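Local coordinates for uncharacterized protein (Cricetid herpesvirus 2, PDB 4ZKQ), which binds chemokines as a decoy receptor encoded by a rodent gammaherpesvirus, probably diverting them from the receptors of the host, at residues A[383-386]-A[387-390]; A[246-250]-A[251-255]. All blocks are in the same frame, centred on the assembly; numbering follows the deposited sequence.

Interaction 1: A[383-386]-A[387-390]; sequences MESG and TYSE
Met383 and Glu390 face each other as an antiparallel hydrogen-bonded pair, joined by Met383 N to Glu390 O at 2.9 Å and Glu390 N to Met383 O at 2.8 Å. Both bonds are straight, 165° at the hydrogen. Met383 O also receives a CA-H...O contact from Ser389. One step on, Glu384 and Ser389 form a non-hydrogen-bonded pair whose CB atoms touch at 3.8 Å on the sheet face away from Met383 and Glu390. Beyond it, Ser385 N reaches Tyr388 O at 2.8 Å, and Glu384 CA-H leans on the same oxygen.

This is the turn end of the beta hairpin made by strands 378-384 and 388-395, with Gly386 and Thr387 at its bend. Ser385 closes the bend with its side chain: OG accepts from Tyr388 N at 3.1 Å and, weakly, from Thr387 N at 3.3 Å, the latter being the bond of an ST turn. The chi1 of 61° sets OG between its own backbone N and carbonyl carbon, from where it can meet both amides. Ser385 OG lies at the edge of the Tyr388 ring, close to its plane, 3.7 Å from Tyr388 CB. A water adds weak bonds to Gly386 N and Thr387 OG1.

Further out, Thr302 OG1 hydrogen-bonds Ser385 OG, so this hydroxyl ties the turn to a neighbouring loop. The two carboxylates diverge to opposite faces: Glu384 OE1 takes a salt bridge from Lys54 and a bond from Gln24, while Glu390 is held by Arg392 through OE1 and Thr297 through OE2. Backbone bonds to Leu309 on one flank, and to Tyr218 and Arg220 on the other, set the hairpin between strands 308-315 and 206-223.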
ATOM      1  N   MET A 383      11.115   3.349  -7.573  1.00 13.01           N
ATOM      2  CA  MET A 383      11.262   4.793  -7.503  1.00 14.28           C
ATOM      3  C   MET A 383      10.078   5.391  -8.246  1.00 16.44           C
ATOM      4  O   MET A 383       9.771   4.978  -9.364  1.00 15.44           O
ATOM      5  CB  MET A 383      12.593   5.235  -8.112  1.00 18.50           C
ATOM      6  CG  MET A 383      13.815   4.662  -7.395  1.00 20.49           C
ATOM      7  SD  MET A 383      15.391   5.256  -8.043  1.00 22.98           S
ATOM      8  CE  MET A 383      15.325   6.990  -7.593  1.00 25.84           C
ATOM      9  N   GLU A 384       9.391   6.337  -7.616  1.00 14.36           N
ATOM     10  CA  GLU A 384       8.150   6.858  -8.171  1.00 13.29           C
ATOM     11  C   GLU A 384       7.949   8.336  -7.875  1.00 13.20           C
ATOM     12  O   GLU A 384       8.296   8.830  -6.800  1.00 12.53           O
ATOM     13  CB  GLU A 384       6.952   6.072  -7.628  1.00 15.94           C
ATOM     14  CG  GLU A 384       6.863   6.067  -6.112  1.00 12.11           C
ATOM     15  CD  GLU A 384       5.823   5.101  -5.577  1.00 15.38           C
ATOM     16  OE1 GLU A 384       4.730   5.016  -6.166  1.00 13.79           O
ATOM     17  OE2 GLU A 384       6.098   4.432  -4.557  1.00 20.32           O
ATOM     18  N   SER A 385       7.377   9.021  -8.855  1.00 14.26           N
ATOM     19  CA  SER A 385       6.836  10.352  -8.683  1.00 13.76           C
ATOM     20  C   SER A 385       5.328  10.223  -8.616  1.00 14.71           C
ATOM     21  O   SER A 385       4.807   9.130  -8.422  1.00 12.96           O
ATOM     22  CB  SER A 385       7.248  11.257  -9.839  1.00 14.56           C
ATOM     23  OG  SER A 385       6.744  10.743 -11.056  1.00 12.79           O
ATOM     24  N   GLY A 386       4.629  11.334  -8.797  1.00 13.36           N
ATOM     25  CA  GLY A 386       3.181  11.311  -8.856  1.00 12.18           C
ATOM     26  C   GLY A 386       2.639  10.691 -10.128  1.00 17.69           C
ATOM     27  O   GLY A 386       1.513  10.192 -10.144  1.00 17.67           O
ATOM     28  N   THR A 387       3.441  10.708 -11.193  1.00 14.19           N
ATOM     29  CA  THR A 387       2.971  10.327 -12.524  1.00 16.60           C
ATOM     30  C   THR A 387       3.761   9.184 -13.177  1.00 14.43           C
ATOM     31  O   THR A 387       3.330   8.645 -14.199  1.00 16.38           O
ATOM     32  CB  THR A 387       3.019  11.532 -13.471  1.00 19.98           C
ATOM     33  OG1 THR A 387       4.354  12.046 -13.514  1.00 17.90           O
ATOM     34  CG2 THR A 387       2.073  12.622 -12.995  1.00 21.11           C
ATOM     35  N   TYR A 388       4.896   8.822 -12.582  1.00 14.71           N
ATOM     36  CA  TYR A 388       5.758   7.738 -13.083  1.00 15.79           C
ATOM     37  C   TYR A 388       6.244   6.841 -11.957  1.00 16.24           C
ATOM     38  O   TYR A 388       6.534   7.319 -10.859  1.00 15.69           O
ATOM     39  CB  TYR A 388       6.991   8.286 -13.801  1.00 21.53           C
ATOM     40  CG  TYR A 388       6.763   8.880 -15.163  1.00 27.46           C
ATOM     41  CD1 TYR A 388       6.217  10.145 -15.306  1.00 36.33           C
ATOM     42  CD2 TYR A 388       7.141   8.194 -16.310  1.00 36.33           C
ATOM     43  CE1 TYR A 388       6.030  10.704 -16.553  1.00 41.20           C
ATOM     44  CE2 TYR A 388       6.960   8.742 -17.561  1.00 42.81           C
ATOM     45  CZ  TYR A 388       6.403   9.998 -17.678  1.00 47.07           C
ATOM     46  OH  TYR A 388       6.219  10.547 -18.922  1.00 52.19           O
ATOM     47  N   SER A 389       6.359   5.546 -12.247  1.00 14.95           N
ATOM     48  CA  SER A 389       7.007   4.615 -11.337  1.00 17.38           C
ATOM     49  C   SER A 389       7.894   3.656 -12.108  1.00 19.93           C
ATOM     50  O   SER A 389       7.554   3.221 -13.211  1.00 18.22           O
ATOM     51  CB  SER A 389       5.985   3.829 -10.515  1.00 15.43           C
ATOM     52  OG  SER A 389       5.167   3.030 -11.345  1.00 26.00           O
ATOM     53  N   GLU A 390       9.046   3.361 -11.516  1.00 16.41           N
ATOM     54  CA  GLU A 390      10.019   2.420 -12.065  1.00 18.19           C
ATOM     55  C   GLU A 390      10.328   1.377 -11.018  1.00 19.14           C
ATOM     56  O   GLU A 390      10.810   1.718  -9.940  1.00 17.48           O
ATOM     57  CB  GLU A 390      11.322   3.119 -12.465  1.00 25.64           C
ATOM     58  CG  GLU A 390      11.266   3.912 -13.743  1.00 35.91           C
ATOM     59  CD  GLU A 390      12.566   4.647 -14.012  1.00 37.27           C
ATOM     60  OE1 GLU A 390      13.573   4.343 -13.337  1.00 31.10           O
ATOM     61  OE2 GLU A 390      12.582   5.528 -14.893  1.00 45.58           O
TER
HETATM   62  O   HOH W   1       4.868  13.684 -10.629  1.00 34.02           O

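Interaction 2: A[246-250]-A[251-255]; sequences KRQPY and TFHRV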
ATOM      1  N   LYS A 246     -16.750 -20.970  10.359  1.00 29.56           N
ATOM      2  CA  LYS A 246     -17.556 -22.027  10.926  1.00 28.95           C
ATOM      3  C   LYS A 246     -16.972 -22.470  12.267  1.00 23.85           C
ATOM      4  O   LYS A 246     -15.865 -23.002  12.315  1.00 31.07           O
ATOM      5  CB  LYS A 246     -17.622 -23.193   9.938  1.00 43.52           C
ATOM      6  CG  LYS A 246     -18.333 -24.405  10.451  1.00 64.16           C
ATOM      7  CD  LYS A 246     -19.597 -23.988  11.116  1.00 72.99           C
ATOM      8  CE  LYS A 246     -20.559 -25.119  11.152  1.00 78.54           C
ATOM      9  NZ  LYS A 246     -19.954 -26.469  11.404  1.00 85.85           N
ATOM     10  N   ARG A 247     -17.701 -22.228  13.352  1.00 24.38           N
ATOM     11  CA  ARG A 247     -17.216 -22.584  14.686  1.00 37.51           C
ATOM     12  C   ARG A 247     -17.791 -23.919  15.169  1.00 38.81           C
ATOM     13  O   ARG A 247     -19.003 -24.062  15.332  1.00 46.97           O
ATOM     14  CB  ARG A 247     -17.558 -21.482  15.689  1.00 31.66           C
ATOM     15  CG  ARG A 247     -17.178 -20.088  15.225  1.00 28.75           C
ATOM     16  CD  ARG A 247     -17.274 -19.075  16.353  1.00 46.63           C
ATOM     17  NE  ARG A 247     -16.043 -19.006  17.134  1.00 43.97           N
ATOM     18  CZ  ARG A 247     -14.936 -18.388  16.732  1.00 43.80           C
ATOM     19  NH1 ARG A 247     -14.898 -17.788  15.546  1.00 31.30           N
ATOM     20  NH2 ARG A 247     -13.863 -18.372  17.514  1.00 40.70           N
ATOM     21  N   GLN A 248     -16.909 -24.891  15.389  1.00 34.24           N
ATOM     22  CA  GLN A 248     -17.293 -26.192  15.931  1.00 34.58           C
ATOM     23  C   GLN A 248     -17.765 -26.100  17.385  1.00 36.98           C
ATOM     24  O   GLN A 248     -17.200 -25.341  18.174  1.00 25.86           O
ATOM     25  CB  GLN A 248     -16.121 -27.171  15.846  1.00 37.46           C
ATOM     26  CG  GLN A 248     -15.614 -27.421  14.436  1.00 52.91           C
ATOM     27  CD  GLN A 248     -16.712 -27.874  13.492  1.00 74.67           C
ATOM     28  OE1 GLN A 248     -16.910 -27.288  12.427  1.00 68.09           O
ATOM     29  NE2 GLN A 248     -17.433 -28.921  13.881  1.00 61.60           N
ATOM     30  N   PRO A 249     -18.786 -26.895  17.754  1.00 32.88           N
ATOM     31  CA  PRO A 249     -19.276 -26.869  19.140  1.00 30.47           C
ATOM     32  C   PRO A 249     -18.200 -27.195  20.187  1.00 16.59           C
ATOM     33  O   PRO A 249     -17.361 -28.060  19.948  1.00 19.55           O
ATOM     34  CB  PRO A 249     -20.366 -27.950  19.145  1.00 44.04           C
ATOM     35  CG  PRO A 249     -20.775 -28.101  17.719  1.00 44.26           C
ATOM     36  CD  PRO A 249     -19.544 -27.849  16.921  1.00 44.39           C
ATOM     37  N   TYR A 250     -18.234 -26.495  21.324  1.00 21.28           N
ATOM     38  CA  TYR A 250     -17.381 -26.793  22.482  1.00 16.39           C
ATOM     39  C   TYR A 250     -15.885 -26.651  22.192  1.00 20.21           C
ATOM     40  O   TYR A 250     -15.049 -27.197  22.911  1.00 22.57           O
ATOM     41  CB  TYR A 250     -17.685 -28.209  22.999  1.00 18.98           C
ATOM     42  CG  TYR A 250     -19.172 -28.475  23.089  1.00 19.48           C
ATOM     43  CD1 TYR A 250     -19.949 -27.835  24.044  1.00 21.48           C
ATOM     44  CD2 TYR A 250     -19.803 -29.340  22.203  1.00 29.64           C
ATOM     45  CE1 TYR A 250     -21.314 -28.053  24.125  1.00 26.54           C
ATOM     46  CE2 TYR A 250     -21.178 -29.564  22.278  1.00 23.17           C
ATOM     47  CZ  TYR A 250     -21.923 -28.917  23.241  1.00 29.83           C
ATOM     48  OH  TYR A 250     -23.283 -29.127  23.332  1.00 24.94           O
ATOM     49  N   THR A 251     -15.562 -25.892  21.153  1.00 18.48           N
ATOM     50  CA  THR A 251     -14.193 -25.783  20.680  1.00 16.85           C
ATOM     51  C   THR A 251     -13.699 -24.350  20.683  1.00 15.33           C
ATOM     52  O   THR A 251     -14.416 -23.429  20.282  1.00 22.21           O
ATOM     53  CB  THR A 251     -14.077 -26.349  19.261  1.00 18.55           C
ATOM     54  OG1 THR A 251     -14.679 -27.644  19.232  1.00 19.15           O
ATOM     55  CG2 THR A 251     -12.630 -26.446  18.824  1.00 24.19           C
ATOM     56  N   PHE A 252     -12.463 -24.177  21.137  1.00 18.13           N
ATOM     57  CA  PHE A 252     -11.786 -22.899  21.079  1.00 18.14           C
ATOM     58  C   PHE A 252     -11.165 -22.726  19.705  1.00 17.92           C
ATOM     59  O   PHE A 252     -10.433 -23.600  19.247  1.00 17.36           O
ATOM     60  CB  PHE A 252     -10.698 -22.800  22.149  1.00 15.59           C
ATOM     61  CG  PHE A 252      -9.837 -21.583  22.004  1.00 16.41           C
ATOM     62  CD1 PHE A 252     -10.307 -20.343  22.406  1.00 13.69           C
ATOM     63  CD2 PHE A 252      -8.575 -21.668  21.437  1.00 15.71           C
ATOM     64  CE1 PHE A 252      -9.528 -19.210  22.264  1.00 16.95           C
ATOM     65  CE2 PHE A 252      -7.790 -20.538  21.291  1.00 18.16           C
ATOM     66  CZ  PHE A 252      -8.269 -19.308  21.704  1.00 16.62           C
ATOM     67  N   HIS A 253     -11.457 -21.599  19.061  1.00 17.68           N
ATOM     68  CA  HIS A 253     -10.861 -21.258  17.772  1.00 24.58           C
ATOM     69  C   HIS A 253     -10.131 -19.928  17.876  1.00 21.10           C
ATOM     70  O   HIS A 253     -10.640 -18.983  18.477  1.00 22.40           O
ATOM     71  CB  HIS A 253     -11.928 -21.166  16.676  1.00 28.66           C
ATOM     72  CG  HIS A 253     -12.690 -22.431  16.458  1.00 30.16           C
ATOM     73  ND1 HIS A 253     -12.140 -23.544  15.846  1.00 29.65           N
ATOM     74  CD2 HIS A 253     -13.969 -22.772  16.752  1.00 23.77           C
ATOM     75  CE1 HIS A 253     -13.035 -24.503  15.785  1.00 30.72           C
ATOM     76  NE2 HIS A 253     -14.162 -24.059  16.329  1.00 26.81           N
ATOM     77  N   ARG A 254      -8.954 -19.846  17.270  1.00 18.98           N
ATOM     78  CA  ARG A 254      -8.193 -18.602  17.264  1.00 27.50           C
ATOM     79  C   ARG A 254      -8.844 -17.571  16.348  1.00 33.22           C
ATOM     80  O   ARG A 254      -8.742 -16.364  16.577  1.00 40.27           O
ATOM     81  CB  ARG A 254      -6.756 -18.863  16.830  1.00 32.03           C
ATOM     82  CG  ARG A 254      -5.953 -19.651  17.848  1.00 34.61           C
ATOM     83  CD  ARG A 254      -4.658 -20.161  17.252  1.00 31.39           C
ATOM     84  NE  ARG A 254      -3.874 -20.937  18.210  1.00 40.45           N
ATOM     85  CZ  ARG A 254      -3.140 -20.407  19.182  1.00 32.99           C
ATOM     86  NH1 ARG A 254      -3.092 -19.090  19.346  1.00 28.10           N
ATOM     87  NH2 ARG A 254      -2.456 -21.202  19.994  1.00 33.53           N
ATOM     88  N   VAL A 255      -9.519 -18.051  15.311  1.00 34.59           N
ATOM     89  CA  VAL A 255     -10.217 -17.163  14.395  1.00 28.49           C
ATOM     90  C   VAL A 255     -11.331 -16.421  15.121  1.00 27.36           C
ATOM     91  O   VAL A 255     -12.136 -17.041  15.807  1.00 30.52           O
ATOM     92  CB  VAL A 255     -10.819 -17.936  13.228  1.00 29.63           C
ATOM     93  CG1 VAL A 255     -11.677 -17.028  12.391  1.00 40.57           C
ATOM     94  CG2 VAL A 255      -9.718 -18.564  12.388  1.00 37.01           C
TER
HETATM   95  O   HOH W   2     -13.596 -19.915  20.272  1.00 29.00           O
HETATM   96  O   HOH W   3     -16.969 -22.970  19.514  1.00 30.22           O
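Val255 O is gripped end-on by both terminal nitrogens of Arg247, NH1 at 2.9 Å and NH2 at 2.8 Å. The oxygen lies in the guanidinium plane, yet the two donors use it differently: NH2 arrives nearly in line with the C=O bond, NH1 from above the carbonyl plane. A bend at chi3 (87°) turns the guanidinium toward this oxygen and brings one of its faces over His253 CD2, with the guanidinium and imidazole planes perpendicular. A water accepting from Arg247 NH2 and His253 N adds a second link.

All this spans an irregular surface loop between strands 233-244 and 260-263, which reverses through a type II beta turn from Gln248 to Thr251. The turn's own bond, Thr251 N to Gln248 O, is weak at 3.4 Å; Thr251 OG1 donates to Pro249 O at 2.8 Å, and a second water donates to both Gln248 O and Thr251 O. Across the loop, Gln248 N donates to His253 NE2 at 3.0 Å, from 27° out of the ring plane. That acceptor role would favour a neutral imidazole. Tyr245 meets the His253 ring edge-to-face.

In the fold
Interactions 1 and 2 sit on opposite sides of the chain's centre, 46 Å apart between their centres and about 33 Å between nearest atoms, so they do not touch. Both still belong to the same large sheet system: strand 206-223 pairs in parallel with strand 388-395 of interaction 1 and antiparallel with strand 233-244, which leads into the loop of interaction 2. The hairpin turn at 383-390 is partly buried, whereas 246-255 is a surface loop, its Lys246 side chain about 7 Å from a bound N-acetylglucosamine. Neither contact by itself locates the chemokine-binding surface.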